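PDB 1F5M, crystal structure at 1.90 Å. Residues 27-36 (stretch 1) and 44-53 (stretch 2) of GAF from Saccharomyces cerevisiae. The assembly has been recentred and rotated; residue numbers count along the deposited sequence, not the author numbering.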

# COMPACT_ATOMS: atom_id res chain seq x y z
N GLN B 27 10.33 16.68 -7.15
CA GLN B 27 10.24 15.56 -8.09
C GLN B 27 9.08 14.65 -7.73
O GLN B 27 8.52 13.98 -8.60
CB GLN B 27 11.51 14.71 -8.06
CG GLN B 27 12.45 14.99 -9.22
CD GLN B 27 13.79 14.29 -9.06
OE1 GLN B 27 13.85 13.08 -8.74
NE2 GLN B 27 14.89 15.03 -9.29
N LEU B 28 8.76 14.58 -6.45
CA LEU B 28 7.67 13.72 -6.02
C LEU B 28 6.37 14.32 -6.50
O LEU B 28 5.54 13.60 -7.04
CB LEU B 28 7.65 13.55 -4.49
CG LEU B 28 6.57 12.62 -3.92
CD1 LEU B 28 7.05 12.06 -2.65
CD2 LEU B 28 5.24 13.35 -3.71
N LEU B 29 6.18 15.62 -6.32
CA LEU B 29 4.94 16.29 -6.76
C LEU B 29 4.76 16.07 -8.27
O LEU B 29 3.62 15.80 -8.73
CB LEU B 29 4.99 17.79 -6.44
CG LEU B 29 4.98 18.19 -4.94
CD1 LEU B 29 5.06 19.70 -4.85
CD2 LEU B 29 3.72 17.66 -4.18
N LEU B 30 5.85 16.18 -9.04
CA LEU B 30 5.80 15.99 -10.50
C LEU B 30 5.48 14.52 -10.84
O LEU B 30 4.72 14.26 -11.75
CB LEU B 30 7.12 16.38 -11.16
CG LEU B 30 7.41 17.89 -11.07
CD1 LEU B 30 8.76 18.20 -11.71
CD2 LEU B 30 6.28 18.65 -11.77
N SER B 31 6.08 13.58 -10.11
CA SER B 31 5.78 12.16 -10.36
C SER B 31 4.30 11.87 -10.01
O SER B 31 3.62 11.16 -10.72
CB SER B 31 6.67 11.25 -9.52
OG SER B 31 8.03 11.21 -9.97
N TYR B 32 3.81 12.40 -8.90
CA TYR B 32 2.43 12.12 -8.54
C TYR B 32 1.49 12.62 -9.64
O TYR B 32 0.53 11.96 -10.00
CB TYR B 32 2.06 12.78 -7.21
CG TYR B 32 0.59 12.61 -6.92
CD1 TYR B 32 0.12 11.45 -6.36
CD2 TYR B 32 -0.33 13.56 -7.37
CE1 TYR B 32 -1.20 11.20 -6.24
CE2 TYR B 32 -1.70 13.32 -7.26
CZ TYR B 32 -2.12 12.12 -6.69
OH TYR B 32 -3.43 11.80 -6.63
N GLU B 33 1.78 13.81 -10.16
CA GLU B 33 0.97 14.40 -11.22
C GLU B 33 0.99 13.51 -12.48
O GLU B 33 -0.04 13.21 -13.06
CB GLU B 33 1.54 15.79 -11.52
CG GLU B 33 0.92 16.57 -12.69
CD GLU B 33 1.58 17.95 -12.84
OE1 GLU B 33 1.59 18.70 -11.81
OE2 GLU B 33 2.07 18.26 -13.95
N GLY B 34 2.16 13.09 -12.89
CA GLY B 34 2.22 12.25 -14.06
C GLY B 34 1.60 10.87 -13.84
O GLY B 34 1.01 10.32 -14.77
N LEU B 35 1.74 10.30 -12.64
CA LEU B 35 1.19 8.98 -12.33
C LEU B 35 -0.30 8.98 -12.16
O LEU B 35 -0.96 7.96 -12.42
CB LEU B 35 1.85 8.42 -11.07
CG LEU B 35 3.32 8.02 -11.26
CD1 LEU B 35 3.99 7.83 -9.92
CD2 LEU B 35 3.38 6.73 -12.10
N SER B 36 -0.86 10.12 -11.74
CA SER B 36 -2.31 10.24 -11.48
C SER B 36 -3.13 10.86 -12.60
O SER B 36 -4.37 10.90 -12.55
CB SER B 36 -2.54 11.04 -10.20
OG SER B 36 -2.14 12.41 -10.38
N CYS B 44 -5.89 3.60 -6.64
CA CYS B 44 -4.70 3.51 -7.47
C CYS B 44 -3.76 4.68 -7.21
O CYS B 44 -2.53 4.50 -7.07
CB CYS B 44 -5.14 3.50 -8.94
SG CYS B 44 -3.91 3.99 -10.15
N ASN B 45 -4.34 5.87 -7.18
CA ASN B 45 -3.58 7.08 -6.99
C ASN B 45 -2.95 7.17 -5.60
O ASN B 45 -1.80 7.56 -5.49
CB ASN B 45 -4.45 8.30 -7.28
CG ASN B 45 -4.81 8.43 -8.77
OD1 ASN B 45 -4.09 7.93 -9.63
ND2 ASN B 45 -5.92 9.11 -9.07
N LEU B 46 -3.68 6.80 -4.54
CA LEU B 46 -3.04 6.85 -3.22
C LEU B 46 -2.08 5.73 -3.02
O LEU B 46 -1.15 5.86 -2.25
CB LEU B 46 -4.06 6.83 -2.06
CG LEU B 46 -4.98 8.03 -1.96
CD1 LEU B 46 -5.65 8.08 -0.59
CD2 LEU B 46 -4.18 9.28 -2.25
N SER B 47 -2.25 4.59 -3.71
CA SER B 47 -1.29 3.52 -3.52
C SER B 47 0.06 3.93 -4.08
O SER B 47 1.06 3.67 -3.45
CB SER B 47 -1.77 2.25 -4.23
OG SER B 47 -2.91 1.75 -3.54
N ASN B 48 0.11 4.51 -5.28
CA ASN B 48 1.40 4.94 -5.83
C ASN B 48 1.91 6.12 -5.00
O ASN B 48 3.11 6.23 -4.73
CB ASN B 48 1.27 5.35 -7.29
CG ASN B 48 1.46 4.14 -8.22
OD1 ASN B 48 2.13 3.20 -7.85
ND2 ASN B 48 0.90 4.19 -9.40
N ALA B 49 1.00 6.96 -4.57
CA ALA B 49 1.44 8.06 -3.70
C ALA B 49 2.17 7.54 -2.46
O ALA B 49 3.25 8.05 -2.09
CB ALA B 49 0.26 8.87 -3.28
N SER B 50 1.61 6.53 -1.78
CA SER B 50 2.25 6.03 -0.57
C SER B 50 3.68 5.56 -0.90
O SER B 50 4.60 5.76 -0.12
CB SER B 50 1.42 4.90 0.08
OG SER B 50 1.48 3.71 -0.68
N SER B 51 3.88 4.95 -2.06
CA SER B 51 5.22 4.51 -2.42
C SER B 51 6.20 5.70 -2.68
O SER B 51 7.38 5.64 -2.35
CB SER B 51 5.11 3.64 -3.67
OG SER B 51 6.36 3.18 -4.03
N LEU B 52 5.69 6.77 -3.27
CA LEU B 52 6.47 7.97 -3.58
C LEU B 52 6.96 8.57 -2.24
O LEU B 52 8.17 8.79 -2.04
CB LEU B 52 5.58 9.02 -4.33
CG LEU B 52 5.34 8.74 -5.82
CD1 LEU B 52 4.43 9.82 -6.48
CD2 LEU B 52 6.72 8.70 -6.53
N ILE B 53 6.03 8.72 -1.31
CA ILE B 53 6.34 9.32 -0.00
C ILE B 53 7.36 8.48 0.77
O ILE B 53 8.35 9.00 1.26
CB ILE B 53 5.07 9.47 0.83
CG1 ILE B 53 4.13 10.45 0.13
CG2 ILE B 53 5.40 9.94 2.27
CD1 ILE B 53 2.73 10.43 0.66
O HOH W 1 -0.92 6.14 -9.94

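Both stretches are helical, and they run nearly antiparallel: their N-to-C directions differ by 154°, and the axes come within 10.0 Å of each other. Ser 36 therefore lies beside Asn 45, Tyr 32 beside Ala 49, and Leu 28 beside Leu 52, so stretch 2 is read against stretch 1 in reverse. Within each helix the backbone is joined by i to i+4 hydrogen bonds, the one from Ser 51 N to Ser 47 O being weak. No direct hydrogen bond joins the two; the contact rests on packing, with one water bridging them.

Cys 44 stays clear of the partner helix, and the interface opens at Asn 45, whose CA-to-CB bond points toward stretch 1. Its OD1 lies 3.5 Å from CA of Ser 36, a van der Waals approach. A serine suits this narrow spot, where CA of Ser 36 lies 5.6 Å from CA of Asn 45, because its short side chain turns back on its own helix: OG of Ser 36 donates to O of Tyr 32 at 2.7 Å. The long tyrosine also reaches Asn 45, its OH standing 3.7 Å from CB of Asn 45, while that hydroxyl finds its hydrogen bond elsewhere in the structure. An asparagine suits this place because its CB meets the tyrosine's OH end and its OD1 the serine, while its ND2 is hydrogen-bonded elsewhere in the structure.

Leu 46 and Ser 47 make no contact within reach, and the next residue to face stretch 1 is Asn 48. Its amide makes the bridge: ND2 of Asn 48 donates to water 1 at 2.7 Å, and the water donates to O of Leu 35 at 3.1 Å. That carbonyl lies near the end of stretch 1, and the water spans a gap that the asparagine does not close directly.

Ala 49 follows, with CB 4.0 Å from CD1 of Tyr 32. The small methyl group meets the ring with an apolar surface.

Ser 50 and Ser 51 lie off the contact; OG of Ser 50 bonds to O of Ser 47 at 2.8 Å within its own helix. Leu 52 then supplies the centrepiece, a knob seated among Leu 28, Ser 31, Tyr 32 and Leu 35. Its CD1 lies 4.0 Å from CD1 of Leu 35 and 3.9 Å from CB of Tyr 32, and its CD2 is 3.9 Å from CB of Ser 31. CG of Leu 28 meets CB of Leu 52 at 3.8 Å. A branched leucine, here with chi1 m and chi2 t, fills such a pocket, burying hydrocarbon from water.

Ile 53 ends the stretch more lightly, its CG1 4.3 Å from CD1 of Leu 28, extending the apolar patch.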